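Local coordinates for acetyl-CoA C-acetyltransferase (Syntrophomonas wolfei subsp. wolfei, PDB 7N7Z), which probably catalyses the reversible condensation of two acetyl-CoA molecules to acetoacetyl-CoA and free CoA, at residues B[274-278]-B[368-372]; B[198-202]-B[373-377]; B[67-71]-B[83-87]; B[28-32]-B[63-67]; B[171-175]-B[328-333]. One frame throughout, in Å; residues are numbered along the deposited sequence.

Contact 1 (B[274-278]-B[368-372])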
loop_
_atom_site.group_PDB
_atom_site.type_symbol
_atom_site.label_atom_id
_atom_site.label_comp_id
_atom_site.label_asym_id
_atom_site.label_seq_id
_atom_site.Cartn_x
_atom_site.Cartn_y
_atom_site.Cartn_z
ATOM N N LYS B 274 21.763 -30.564 34.378
ATOM C CA LYS B 274 22.554 -29.612 35.143
ATOM C C LYS B 274 21.822 -28.281 35.216
ATOM O O LYS B 274 21.707 -27.594 34.190
ATOM C CB LYS B 274 23.928 -29.430 34.498
ATOM C CG LYS B 274 24.860 -28.485 35.251
ATOM C CD LYS B 274 25.289 -27.303 34.387
ATOM C CE LYS B 274 26.659 -27.520 33.765
ATOM N NZ LYS B 274 26.981 -26.460 32.762
ATOM N N PRO B 275 21.313 -27.870 36.380
ATOM C CA PRO B 275 20.697 -26.539 36.479
ATOM C C PRO B 275 21.762 -25.451 36.480
ATOM O O PRO B 275 22.702 -25.484 37.278
ATOM C CB PRO B 275 19.937 -26.592 37.809
ATOM C CG PRO B 275 20.667 -27.607 38.619
ATOM C CD PRO B 275 21.219 -28.619 37.648
ATOM N N LEU B 276 21.608 -24.484 35.573
ATOM C CA LEU B 276 22.610 -23.433 35.431
ATOM C C LEU B 276 22.459 -22.358 36.502
ATOM O O LEU B 276 23.456 -21.915 37.082
ATOM C CB LEU B 276 22.521 -22.815 34.036
ATOM C CG LEU B 276 22.490 -23.818 32.880
ATOM C CD1 LEU B 276 22.492 -23.109 31.535
ATOM C CD2 LEU B 276 23.662 -24.774 32.977
ATOM N N MET B 277 21.233 -21.921 36.775
ATOM C CA MET B 277 20.997 -20.976 37.858
ATOM C C MET B 277 19.524 -21.026 38.235
ATOM O O MET B 277 18.690 -21.563 37.500
ATOM C CB MET B 277 21.432 -19.557 37.470
ATOM C CG MET B 277 20.683 -18.957 36.300
ATOM S SD MET B 277 21.215 -17.263 35.976
ATOM C CE MET B 277 20.418 -16.948 34.405
ATOM N N LYS B 278 19.218 -20.462 39.400
ATOM C CA LYS B 278 17.894 -20.549 40.002
ATOM C C LYS B 278 17.252 -19.170 40.042
ATOM O O LYS B 278 17.881 -18.199 40.477
ATOM C CB LYS B 278 17.979 -21.127 41.417
ATOM C CG LYS B 278 16.756 -20.842 42.282
ATOM C CD LYS B 278 16.643 -21.824 43.442
ATOM C CE LYS B 278 17.939 -21.900 44.229
ATOM N NZ LYS B 278 17.788 -22.599 45.535
ATOM N N ILE B 368 19.445 -11.447 30.234
ATOM C CA ILE B 368 19.487 -12.554 31.185
ATOM C C ILE B 368 20.487 -13.603 30.719
ATOM O O ILE B 368 21.284 -14.119 31.511
ATOM C CB ILE B 368 18.085 -13.161 31.370
ATOM C CG1 ILE B 368 17.150 -12.181 32.076
ATOM C CG2 ILE B 368 18.166 -14.446 32.171
ATOM C CD1 ILE B 368 15.689 -12.508 31.865
ATOM N N VAL B 369 20.463 -13.935 29.425
ATOM C CA VAL B 369 21.424 -14.888 28.876
ATOM C C VAL B 369 22.844 -14.378 29.082
ATOM O O VAL B 369 23.721 -15.105 29.567
ATOM C CB VAL B 369 21.131 -15.143 27.386
ATOM C CG1 VAL B 369 22.288 -15.889 26.734
ATOM C CG2 VAL B 369 19.830 -15.913 27.220
ATOM N N SER B 370 23.094 -13.121 28.712
ATOM C CA SER B 370 24.435 -12.562 28.856
ATOM C C SER B 370 24.834 -12.462 30.321
ATOM O O SER B 370 25.995 -12.706 30.671
ATOM C CB SER B 370 24.503 -11.192 28.185
ATOM O OG SER B 370 24.363 -11.311 26.781
ATOM N N MET B 371 23.888 -12.110 31.193
ATOM C CA MET B 371 24.179 -12.054 32.620
ATOM C C MET B 371 24.753 -13.378 33.107
ATOM O O MET B 371 25.822 -13.415 33.727
ATOM C CB MET B 371 22.911 -11.698 33.400
ATOM C CG MET B 371 23.100 -11.629 34.914
ATOM S SD MET B 371 21.548 -11.823 35.812
ATOM C CE MET B 371 21.284 -13.580 35.614
ATOM N N TYR B 372 24.053 -14.482 32.833
ATOM C CA TYR B 372 24.516 -15.782 33.305
ATOM C C TYR B 372 25.931 -16.074 32.818
ATOM O O TYR B 372 26.824 -16.386 33.614
ATOM C CB TYR B 372 23.575 -16.893 32.842
ATOM C CG TYR B 372 24.249 -18.248 32.870
ATOM C CD1 TYR B 372 24.409 -18.937 34.064
ATOM C CD2 TYR B 372 24.749 -18.824 31.709
ATOM C CE1 TYR B 372 25.034 -20.167 34.101
ATOM C CE2 TYR B 372 25.380 -20.054 31.737
ATOM C CZ TYR B 372 25.518 -20.721 32.936
ATOM O OH TYR B 372 26.145 -21.946 32.971
#
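M277 and Y372 share most of this contact. The chi1 of M277 is p and its chi2 and chi3 are both t, so beyond CB the chain is fully extended and reaches from strand 277-285 to helix 360-378. The terminal CE drops among three helix side chains: it lies 3.5 Å from Y372 CB, 3.7 Å from M371 CE and 4.0 Å from I368 CG2. A long, unbranched and flexible residue suits this place, because the nearest CA atoms, M277 CA and Y372 CA, are still 7.8 Å apart. The CA-to-CB bond of M371 points sideways, but with chi3 in the p well its methyl comes nearer, and the two CE atoms meet. I368 and Y372, one helical turn apart and joined by the bond from Y372 N to I368 O (3.1 Å), present the same flank of the helix. Y372 (chi1 t) sends its ring back along the loop, where CE1 rests 3.7 Å from L276 CB. M277 SD lies 5.3 Å from the centroid of that ring, an oblique Met-aromatic contact. No hydrogen bond crosses between the segments; the contact is apolar and buried. W399 of the neighbouring strand 394-400 also touches M277 and M371. This is the helix-on-sheet packing of the layered alpha/beta thiolase fold, here in its C-terminal half.

Contact 2 (B[198-202]-B[373-377])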
loop_
_atom_site.group_PDB
_atom_site.type_symbol
_atom_site.label_atom_id
_atom_site.label_comp_id
_atom_site.label_asym_id
_atom_site.label_seq_id
_atom_site.Cartn_x
_atom_site.Cartn_y
_atom_site.Cartn_z
ATOM N N ILE B 198 34.225 -13.165 23.894
ATOM C CA ILE B 198 33.547 -13.344 25.173
ATOM C C ILE B 198 32.115 -13.827 24.968
ATOM O O ILE B 198 31.551 -14.498 25.840
ATOM C CB ILE B 198 33.598 -12.034 25.984
ATOM C CG1 ILE B 198 35.037 -11.771 26.446
ATOM C CG2 ILE B 198 32.621 -12.092 27.162
ATOM C CD1 ILE B 198 35.187 -10.659 27.468
ATOM N N PHE B 199 31.507 -13.502 23.829
ATOM C CA PHE B 199 30.134 -13.897 23.539
ATOM C C PHE B 199 30.038 -15.217 22.784
ATOM O O PHE B 199 28.930 -15.627 22.424
ATOM C CB PHE B 199 29.431 -12.805 22.724
ATOM C CG PHE B 199 29.373 -11.470 23.413
ATOM C CD1 PHE B 199 28.777 -11.341 24.656
ATOM C CD2 PHE B 199 29.909 -10.345 22.812
ATOM C CE1 PHE B 199 28.720 -10.114 25.289
ATOM C CE2 PHE B 199 29.855 -9.114 23.440
ATOM C CZ PHE B 199 29.259 -8.999 24.680
ATOM N N ASP B 200 31.161 -15.895 22.539
ATOM C CA ASP B 200 31.132 -17.096 21.711
ATOM C C ASP B 200 30.337 -18.215 22.373
ATOM O O ASP B 200 29.652 -18.985 21.689
ATOM C CB ASP B 200 32.557 -17.557 21.410
ATOM C CG ASP B 200 33.237 -16.699 20.359
ATOM O OD1 ASP B 200 32.577 -15.788 19.814
ATOM O OD2 ASP B 200 34.431 -16.934 20.079
ATOM N N ARG B 201 30.409 -18.323 23.701
ATOM C CA ARG B 201 29.722 -19.411 24.390
ATOM C C ARG B 201 28.208 -19.276 24.264
ATOM O O ARG B 201 27.514 -20.245 23.935
ATOM C CB ARG B 201 30.130 -19.446 25.861
ATOM C CG ARG B 201 31.598 -19.742 26.099
ATOM C CD ARG B 201 32.030 -19.286 27.485
ATOM N NE ARG B 201 31.910 -17.841 27.641
ATOM C CZ ARG B 201 31.563 -17.224 28.764
ATOM N NH1 ARG B 201 31.302 -17.897 29.873
ATOM N NH2 ARG B 201 31.473 -15.898 28.773
ATOM N N GLU B 202 27.678 -18.080 24.526
ATOM C CA GLU B 202 26.231 -17.889 24.522
ATOM C C GLU B 202 25.654 -17.853 23.113
ATOM O O GLU B 202 24.476 -18.177 22.924
ATOM C CB GLU B 202 25.869 -16.597 25.259
ATOM C CG GLU B 202 26.404 -15.329 24.611
ATOM C CD GLU B 202 26.375 -14.139 25.551
ATOM O OE1 GLU B 202 27.149 -14.140 26.531
ATOM O OE2 GLU B 202 25.579 -13.203 25.311
ATOM N N TYR B 373 26.150 -15.993 31.506
ATOM C CA TYR B 373 27.438 -16.389 30.951
ATOM C C TYR B 373 28.574 -15.501 31.440
ATOM O O TYR B 373 29.728 -15.941 31.446
ATOM C CB TYR B 373 27.367 -16.385 29.426
ATOM C CG TYR B 373 26.817 -17.675 28.863
ATOM C CD1 TYR B 373 27.621 -18.801 28.747
ATOM C CD2 TYR B 373 25.491 -17.773 28.463
ATOM C CE1 TYR B 373 27.123 -19.984 28.240
ATOM C CE2 TYR B 373 24.984 -18.952 27.953
ATOM C CZ TYR B 373 25.804 -20.055 27.845
ATOM O OH TYR B 373 25.305 -21.232 27.339
ATOM N N GLU B 374 28.278 -14.267 31.854
ATOM C CA GLU B 374 29.300 -13.456 32.505
ATOM C C GLU B 374 29.557 -13.948 33.925
ATOM O O GLU B 374 30.706 -13.969 34.382
ATOM C CB GLU B 374 28.888 -11.985 32.510
ATOM C CG GLU B 374 29.971 -11.042 33.018
ATOM C CD GLU B 374 31.148 -10.922 32.064
ATOM O OE1 GLU B 374 31.119 -11.559 30.990
ATOM O OE2 GLU B 374 32.105 -10.185 32.390
ATOM N N LEU B 375 28.501 -14.349 34.637
ATOM C CA LEU B 375 28.694 -15.003 35.928
ATOM C C LEU B 375 29.586 -16.229 35.777
ATOM O O LEU B 375 30.522 -16.435 36.559
ATOM C CB LEU B 375 27.346 -15.401 36.529
ATOM C CG LEU B 375 26.362 -14.303 36.938
ATOM C CD1 LEU B 375 25.128 -14.936 37.570
ATOM C CD2 LEU B 375 27.001 -13.308 37.890
ATOM N N GLU B 376 29.310 -17.051 34.763
ATOM C CA GLU B 376 30.074 -18.277 34.567
ATOM C C GLU B 376 31.527 -17.978 34.218
ATOM O O GLU B 376 32.435 -18.688 34.665
ATOM C CB GLU B 376 29.422 -19.125 33.474
ATOM C CG GLU B 376 29.885 -20.577 33.451
ATOM C CD GLU B 376 30.984 -20.837 32.433
ATOM O OE1 GLU B 376 31.062 -20.103 31.426
ATOM O OE2 GLU B 376 31.775 -21.782 32.645
ATOM N N ARG B 377 31.769 -16.935 33.419
ATOM C CA ARG B 377 33.140 -16.615 33.033
ATOM C C ARG B 377 33.945 -16.081 34.210
ATOM O O ARG B 377 35.164 -16.284 34.268
ATOM C CB ARG B 377 33.145 -15.600 31.889
ATOM C CG ARG B 377 34.541 -15.214 31.406
ATOM C CD ARG B 377 34.494 -14.094 30.373
ATOM N NE ARG B 377 34.142 -12.807 30.964
ATOM C CZ ARG B 377 35.015 -11.871 31.317
ATOM N NH1 ARG B 377 36.320 -12.051 31.182
ATOM N NH2 ARG B 377 34.568 -10.723 31.820
HETATM O O HOH W 1 30.372 -13.871 29.446
#
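I198 lies in the loop that follows helix 176-196 and points its side chain at helix 360-378. Its CD1 lies over one face of the R377 guanidinium, 4.0 Å from R377 CZ, an apolar lid on a charge already paired with E374 through R377 NH2 and E374 OE2 (2.6 Å). R201 supplies the main polar link. R201 NH1 donates to Y373 O (3.0 Å) and forms a salt bridge with E376 OE1 (2.7 Å), while R201 NH2 reaches back to I198 O (3.3 Å) and also bonds weakly to Y373 O (3.2 Å). The long arginine can thus tie its own loop to a helical carbonyl and a carboxylate at once. A water accepts weakly from R201 NH2 (2.4 Å) and donates to E374 OE1 (2.9 Å). In the thiolase fold this joins the N-terminal half of the chain to a helix of the C-terminal half. At E202 the backbone comes closest to the helix, with E202 CA 6.7 Å from Y373 CA, and E202 CB sits over the Y373 ring in a CH-pi contact, 3.9 Å from the centroid. The carboxylate of E202 turns elsewhere, forming a salt bridge with R15 and accepting a hydrogen bond from S370.

Contact 3 (B[67-71]-B[83-87])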
loop_
_atom_site.group_PDB
_atom_site.type_symbol
_atom_site.label_atom_id
_atom_site.label_comp_id
_atom_site.label_asym_id
_atom_site.label_seq_id
_atom_site.Cartn_x
_atom_site.Cartn_y
_atom_site.Cartn_z
ATOM N N SER B 67 0.361 -16.827 12.002
ATOM C CA SER B 67 -0.549 -17.128 13.101
ATOM C C SER B 67 0.232 -17.671 14.292
ATOM O O SER B 67 0.958 -18.662 14.162
ATOM C CB SER B 67 -1.602 -18.139 12.650
ATOM O OG SER B 67 -2.510 -17.564 11.727
ATOM N N LEU B 68 0.071 -17.023 15.454
ATOM C CA LEU B 68 0.735 -17.394 16.701
ATOM C C LEU B 68 2.123 -17.962 16.425
ATOM O O LEU B 68 2.325 -19.180 16.497
ATOM C CB LEU B 68 -0.111 -18.404 17.479
ATOM C CG LEU B 68 0.216 -18.572 18.966
ATOM C CD1 LEU B 68 0.169 -17.236 19.696
ATOM C CD2 LEU B 68 -0.743 -19.568 19.613
ATOM N N PRO B 69 3.095 -17.113 16.103
ATOM C CA PRO B 69 4.426 -17.602 15.716
ATOM C C PRO B 69 5.017 -18.546 16.749
ATOM O O PRO B 69 5.647 -19.549 16.379
ATOM C CB PRO B 69 5.252 -16.313 15.596
ATOM C CG PRO B 69 4.249 -15.260 15.250
ATOM C CD PRO B 69 2.977 -15.649 15.961
ATOM N N PRO B 70 4.865 -18.268 18.049
ATOM C CA PRO B 70 5.442 -19.188 19.045
ATOM C C PRO B 70 4.958 -20.620 18.896
ATOM O O PRO B 70 5.725 -21.554 19.168
ATOM C CB PRO B 70 5.010 -18.575 20.385
ATOM C CG PRO B 70 4.819 -17.127 20.085
ATOM C CD PRO B 70 4.255 -17.088 18.693
ATOM N N ARG B 71 3.709 -20.828 18.474
ATOM C CA ARG B 71 3.249 -22.185 18.193
ATOM C C ARG B 71 3.956 -22.751 16.969
ATOM O O ARG B 71 4.285 -23.943 16.929
ATOM C CB ARG B 71 1.731 -22.196 18.001
ATOM C CG ARG B 71 1.150 -23.548 17.588
ATOM C CD ARG B 71 1.347 -24.622 18.656
ATOM N NE ARG B 71 0.477 -25.771 18.425
ATOM C CZ ARG B 71 0.280 -26.757 19.290
ATOM N NH1 ARG B 71 0.891 -26.782 20.465
ATOM N NH2 ARG B 71 -0.554 -27.742 18.971
ATOM N N SER B 83 1.516 -29.369 23.968
ATOM C CA SER B 83 2.154 -28.286 24.701
ATOM C C SER B 83 1.375 -26.983 24.546
ATOM O O SER B 83 0.646 -26.768 23.573
ATOM C CB SER B 83 3.593 -28.087 24.219
ATOM O OG SER B 83 3.637 -27.821 22.826
ATOM N N GLY B 84 1.543 -26.103 25.535
ATOM C CA GLY B 84 0.925 -24.799 25.475
ATOM C C GLY B 84 1.709 -23.827 24.613
ATOM O O GLY B 84 2.871 -24.039 24.274
ATOM N N SER B 85 1.045 -22.733 24.247
ATOM C CA SER B 85 1.667 -21.717 23.412
ATOM C C SER B 85 0.979 -20.386 23.662
ATOM O O SER B 85 -0.241 -20.333 23.836
ATOM C CB SER B 85 1.584 -22.087 21.928
ATOM O OG SER B 85 0.243 -22.047 21.470
ATOM N N CYS B 86 1.769 -19.318 23.679
ATOM C CA CYS B 86 1.230 -17.971 23.793
ATOM C C CYS B 86 2.326 -16.984 23.423
ATOM O O CYS B 86 3.516 -17.314 23.435
ATOM C CB CYS B 86 0.697 -17.687 25.201
ATOM S SG CYS B 86 1.968 -17.260 26.409
ATOM N N MET B 87 1.905 -15.768 23.087
ATOM C CA MET B 87 2.802 -14.691 22.695
ATOM C C MET B 87 2.572 -13.506 23.620
ATOM O O MET B 87 1.430 -13.072 23.802
ATOM C CB MET B 87 2.567 -14.286 21.241
ATOM C CG MET B 87 3.519 -13.223 20.735
ATOM S SD MET B 87 3.464 -13.093 18.942
ATOM C CE MET B 87 1.883 -12.288 18.746
HETATM O O HOH W 2 3.368 -25.083 21.919
#
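The chain enters helix 69-76 through L68, whose positive phi (33°) turns the backbone sharply at the N-cap position; P69 and P70 then form the first helical residues, where proline fits well because no backbone NH is needed for a helical bond. Strand 84-89 runs past the helix start in extended form, and the backbones come closest at R71 CA and S85 CA, 5.5 Å apart. Because strand side chains alternate, S85 and M87 point at the helix start while C86 points away. The small S85 suits the tightest point: S85 OG is 3.3 Å from L68 CD2 and 3.8 Å from R71 CB, and its hydroxyl hydrogen-bonds S393 of the second subunit. M87 fills the wider gap, with CB 3.8 Å from P70 CG and 4.1 Å from L68 CD1, and SD 4.0 Å from P69 CD. At the other end a water donates to S83 OG (2.9 Å) and G84 O (2.6 Å) and accepts weakly from R71 NH1 (3.3 Å). The arginine has its stronger partner in V81 O, and S83 OG also bonds P80 O. Strand 54-58, helix 69-76 and strand 84-89 make a beta-alpha-beta crossover at an edge of the thiolase sheet, which continues into the second subunit at M87.

Contact 4 (B[28-32]-B[63-67])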
loop_
_atom_site.group_PDB
_atom_site.type_symbol
_atom_site.label_atom_id
_atom_site.label_comp_id
_atom_site.label_asym_id
_atom_site.label_seq_id
_atom_site.Cartn_x
_atom_site.Cartn_y
_atom_site.Cartn_z
ATOM N N VAL B 28 16.723 -13.033 7.461
ATOM C CA VAL B 28 16.228 -14.080 8.348
ATOM C C VAL B 28 15.031 -13.525 9.107
ATOM O O VAL B 28 15.174 -12.627 9.948
ATOM C CB VAL B 28 17.319 -14.569 9.311
ATOM C CG1 VAL B 28 16.893 -15.871 9.982
ATOM C CG2 VAL B 28 18.634 -14.752 8.569
ATOM N N ARG B 29 13.848 -14.061 8.822
ATOM C CA ARG B 29 12.642 -13.608 9.496
ATOM C C ARG B 29 12.673 -14.008 10.970
ATOM O O ARG B 29 13.429 -14.887 11.393
ATOM C CB ARG B 29 11.400 -14.180 8.813
ATOM C CG ARG B 29 11.291 -13.826 7.332
ATOM C CD ARG B 29 10.912 -12.366 7.120
ATOM N NE ARG B 29 9.629 -12.033 7.730
ATOM C CZ ARG B 29 8.448 -12.347 7.212
ATOM N NH1 ARG B 29 8.346 -13.010 6.072
ATOM N NH2 ARG B 29 7.341 -11.986 7.856
ATOM N N ALA B 30 11.821 -13.342 11.754
ATOM C CA ALA B 30 11.867 -13.498 13.205
ATOM C C ALA B 30 11.696 -14.955 13.623
ATOM O O ALA B 30 12.385 -15.430 14.533
ATOM C CB ALA B 30 10.792 -12.626 13.857
ATOM N N ASN B 31 10.784 -15.680 12.971
ATOM C CA ASN B 31 10.503 -17.049 13.390
ATOM C C ASN B 31 11.693 -17.972 13.161
ATOM O O ASN B 31 11.918 -18.898 13.949
ATOM C CB ASN B 31 9.275 -17.582 12.651
ATOM C CG ASN B 31 8.011 -16.838 13.018
ATOM O OD1 ASN B 31 7.997 -16.041 13.956
ATOM N ND2 ASN B 31 6.937 -17.092 12.277
ATOM N N ASP B 32 12.464 -17.743 12.098
ATOM C CA ASP B 32 13.601 -18.612 11.815
ATOM C C ASP B 32 14.789 -18.302 12.717
ATOM O O ASP B 32 15.586 -19.201 13.012
ATOM C CB ASP B 32 13.987 -18.492 10.342
ATOM C CG ASP B 32 12.802 -18.705 9.415
ATOM O OD1 ASP B 32 12.108 -19.735 9.567
ATOM O OD2 ASP B 32 12.560 -17.847 8.542
ATOM N N ALA B 63 3.319 -8.417 13.659
ATOM C CA ALA B 63 2.850 -8.315 12.282
ATOM C C ALA B 63 3.820 -8.947 11.292
ATOM O O ALA B 63 5.029 -8.710 11.343
ATOM C CB ALA B 63 2.631 -6.842 11.928
ATOM N N GLY B 64 3.270 -9.758 10.384
ATOM C CA GLY B 64 4.018 -10.343 9.293
ATOM C C GLY B 64 4.554 -11.736 9.544
ATOM O O GLY B 64 5.001 -12.390 8.592
ATOM N N ASN B 65 4.516 -12.219 10.786
ATOM C CA ASN B 65 5.154 -13.474 11.157
ATOM C C ASN B 65 4.169 -14.631 11.309
ATOM O O ASN B 65 4.540 -15.677 11.852
ATOM C CB ASN B 65 5.949 -13.283 12.451
ATOM C CG ASN B 65 7.144 -12.364 12.267
ATOM O OD1 ASN B 65 7.254 -11.324 12.919
ATOM N ND2 ASN B 65 8.043 -12.741 11.365
ATOM N N GLY B 66 2.930 -14.473 10.843
ATOM C CA GLY B 66 2.002 -15.585 10.778
ATOM C C GLY B 66 1.172 -15.769 12.033
ATOM O O GLY B 66 1.243 -15.009 13.002
ATOM N N SER B 67 0.361 -16.827 12.002
ATOM C CA SER B 67 -0.549 -17.128 13.101
ATOM C C SER B 67 0.232 -17.671 14.292
ATOM O O SER B 67 0.958 -18.662 14.162
ATOM C CB SER B 67 -1.602 -18.139 12.650
ATOM O OG SER B 67 -2.510 -17.564 11.727
HETATM O O HOH W 3 7.486 -9.645 9.900
HETATM O O HOH W 4 5.536 -12.789 5.764
#
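Two side chains donate to two consecutive carbonyls. R29 NH2 bonds G64 O at a very short 2.5 Å, with that oxygen near the plane of the guanidinium, and N31 ND2 bonds N65 O at 2.8 Å. Waters extend the arginine's reach: one accepts from R29 NH1 (2.8 Å) and donates to G64 O (2.9 Å), while another accepts from R29 NH2 (3.1 Å) and lies 3.0 Å from A63 O. R29 stands at the N-cap position of helix 30-45 and needs its length to cross to the loop; N31, in the first turn, is short enough to meet a carbonyl close by, with N31 CA 6.8 Å from N65 CA. The loop itself turns at glycines. G64 (phi 95°) and G66 (phi 90°) adopt angles at which a CB would jam against the preceding carbonyl oxygen. Packing is modest: A30 CB approaches the N65 side chain, and N31 OD1 comes 3.8 Å from N65 CB. D150 of the second subunit accepts from the amides of G64 and G66, whereas G64 O and N65 O meet R29 and N31. Side-chain donors thus satisfy main-chain acceptors, which suits a loop with two glycines.

Contact 5 (B[171-175]-B[328-333])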
loop_
_atom_site.group_PDB
_atom_site.type_symbol
_atom_site.label_atom_id
_atom_site.label_comp_id
_atom_site.label_asym_id
_atom_site.label_seq_id
_atom_site.Cartn_x
_atom_site.Cartn_y
_atom_site.Cartn_z
ATOM N N LYS B 171 15.516 16.849 32.866
ATOM C CA LYS B 171 15.148 16.847 34.279
ATOM C C LYS B 171 16.382 16.829 35.171
ATOM O O LYS B 171 16.512 17.648 36.087
ATOM C CB LYS B 171 14.248 15.647 34.581
ATOM C CG LYS B 171 13.794 15.559 36.032
ATOM C CD LYS B 171 13.158 14.214 36.340
ATOM C CE LYS B 171 12.870 14.074 37.828
ATOM N NZ LYS B 171 12.387 12.711 38.183
ATOM N N TYR B 172 17.295 15.894 34.925
ATOM C CA TYR B 172 18.510 15.769 35.718
ATOM C C TYR B 172 19.667 16.583 35.158
ATOM O O TYR B 172 20.761 16.553 35.730
ATOM C CB TYR B 172 18.920 14.298 35.819
ATOM C CG TYR B 172 17.957 13.462 36.627
ATOM C CD1 TYR B 172 17.767 13.703 37.981
ATOM C CD2 TYR B 172 17.234 12.435 36.037
ATOM C CE1 TYR B 172 16.887 12.941 38.726
ATOM C CE2 TYR B 172 16.352 11.669 36.773
ATOM C CZ TYR B 172 16.182 11.926 38.116
ATOM O OH TYR B 172 15.304 11.164 38.853
ATOM N N GLY B 173 19.457 17.304 34.061
ATOM C CA GLY B 173 20.498 18.144 33.507
ATOM C C GLY B 173 21.721 17.370 33.064
ATOM O O GLY B 173 22.850 17.729 33.412
ATOM N N ILE B 174 21.511 16.301 32.304
ATOM C CA ILE B 174 22.604 15.526 31.729
ATOM C C ILE B 174 23.017 16.185 30.423
ATOM O O ILE B 174 22.171 16.564 29.605
ATOM C CB ILE B 174 22.184 14.061 31.509
ATOM C CG1 ILE B 174 21.847 13.398 32.848
ATOM C CG2 ILE B 174 23.290 13.290 30.799
ATOM C CD1 ILE B 174 21.000 12.151 32.714
ATOM N N THR B 175 24.323 16.318 30.220
ATOM C CA THR B 175 24.862 17.034 29.076
ATOM C C THR B 175 25.393 16.066 28.024
ATOM O O THR B 175 25.635 14.886 28.288
ATOM C CB THR B 175 25.977 17.988 29.514
ATOM O OG1 THR B 175 27.044 17.242 30.110
ATOM C CG2 THR B 175 25.448 18.997 30.517
ATOM N N LEU B 328 22.370 7.464 32.766
ATOM C CA LEU B 328 22.815 8.452 33.743
ATOM C C LEU B 328 21.652 8.964 34.583
ATOM O O LEU B 328 21.849 9.363 35.736
ATOM C CB LEU B 328 23.520 9.607 33.034
ATOM C CG LEU B 328 24.779 9.239 32.244
ATOM C CD1 LEU B 328 25.436 10.491 31.686
ATOM C CD2 LEU B 328 25.773 8.457 33.094
ATOM N N GLY B 329 20.439 8.957 34.029
ATOM C CA GLY B 329 19.273 9.268 34.837
ATOM C C GLY B 329 18.977 8.181 35.852
ATOM O O GLY B 329 18.576 8.466 36.983
ATOM N N VAL B 330 19.176 6.919 35.464
ATOM C CA VAL B 330 18.980 5.817 36.401
ATOM C C VAL B 330 19.992 5.904 37.535
ATOM O O VAL B 330 19.649 5.718 38.710
ATOM C CB VAL B 330 19.070 4.468 35.663
ATOM C CG1 VAL B 330 19.222 3.324 36.655
ATOM C CG2 VAL B 330 17.842 4.261 34.787
ATOM N N VAL B 331 21.256 6.183 37.204
ATOM C CA VAL B 331 22.275 6.362 38.237
ATOM C C VAL B 331 21.845 7.441 39.220
ATOM O O VAL B 331 21.988 7.287 40.439
ATOM C CB VAL B 331 23.636 6.699 37.598
ATOM C CG1 VAL B 331 24.666 7.021 38.676
ATOM C CG2 VAL B 331 24.119 5.553 36.728
ATOM N N ARG B 332 21.313 8.551 38.706
ATOM C CA ARG B 332 20.918 9.653 39.575
ATOM C C ARG B 332 19.727 9.268 40.444
ATOM O O ARG B 332 19.753 9.455 41.666
ATOM C CB ARG B 332 20.597 10.890 38.736
ATOM C CG ARG B 332 20.518 12.178 39.542
ATOM C CD ARG B 332 21.898 12.737 39.847
ATOM N NE ARG B 332 22.581 13.193 38.643
ATOM C CZ ARG B 332 22.325 14.339 38.025
ATOM N NH1 ARG B 332 21.404 15.176 38.472
ATOM N NH2 ARG B 332 23.011 14.650 36.929
ATOM N N MET B 333 18.670 8.728 39.833
ATOM C CA MET B 333 17.494 8.353 40.613
ATOM C C MET B 333 17.840 7.287 41.645
ATOM O O MET B 333 17.319 7.307 42.767
ATOM C CB MET B 333 16.376 7.861 39.694
ATOM C CG MET B 333 15.121 7.446 40.451
ATOM S SD MET B 333 13.700 7.107 39.394
ATOM C CE MET B 333 12.414 6.919 40.628
#
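The carbonyl of Y172, near the C-terminal end of helix 161-172, accepts two weak hydrogen bonds from one guanidinium, from R332 NH1 (3.1 Å) and R332 NH2 (3.2 Å). The helix closes in a Schellman motif: G173, with positive phi, is C-prime, its N bonding E170 O and I174 N bonding A169 O, so two of the last carbonyls are met within the chain and that of Y172 by the arginine. R332 also folds along the tyrosine, its CB over the ring face in a CH-pi contact, 4.2 Å from the centroid. The hydroxyl Y172 OH accepts a weak bond from K171 NZ (3.4 Å). G329 lets the two backbones approach: Y172 CA and G329 CA are 6.6 Å apart, and I174 CD1 packs 3.5 Å from G329 N and 3.6 Å from L328 CB. Arginine serves both needs, its methylenes lying on the aromatic ring while its positive end meets the partial negative charge at a helix C-terminus.

Contacts 1 and 3 are buried and reach the same sheet, contact 1 wholly apolar, contact 3 mixing prolines, leucine and methionine with serines, an arginine and a water. Contact 4 lies at the surface; contacts 2 and 5 are partly buried. Contacts 2, 4 and 5 each use an arginine to reach a main-chain carbonyl. Contacts 1 and 2 share helix 360-378 and touch where S370 meets E202. Contacts 3 and 4 share S67, meet at P69 and N31, and both touch the second subunit; no other chain touches contacts 1, 2 or 5. Contacts 2 and 5 join the N-terminal to the C-terminal half of the thiolase chain. Contact 5 lies across the chain's centre from contacts 3 and 4.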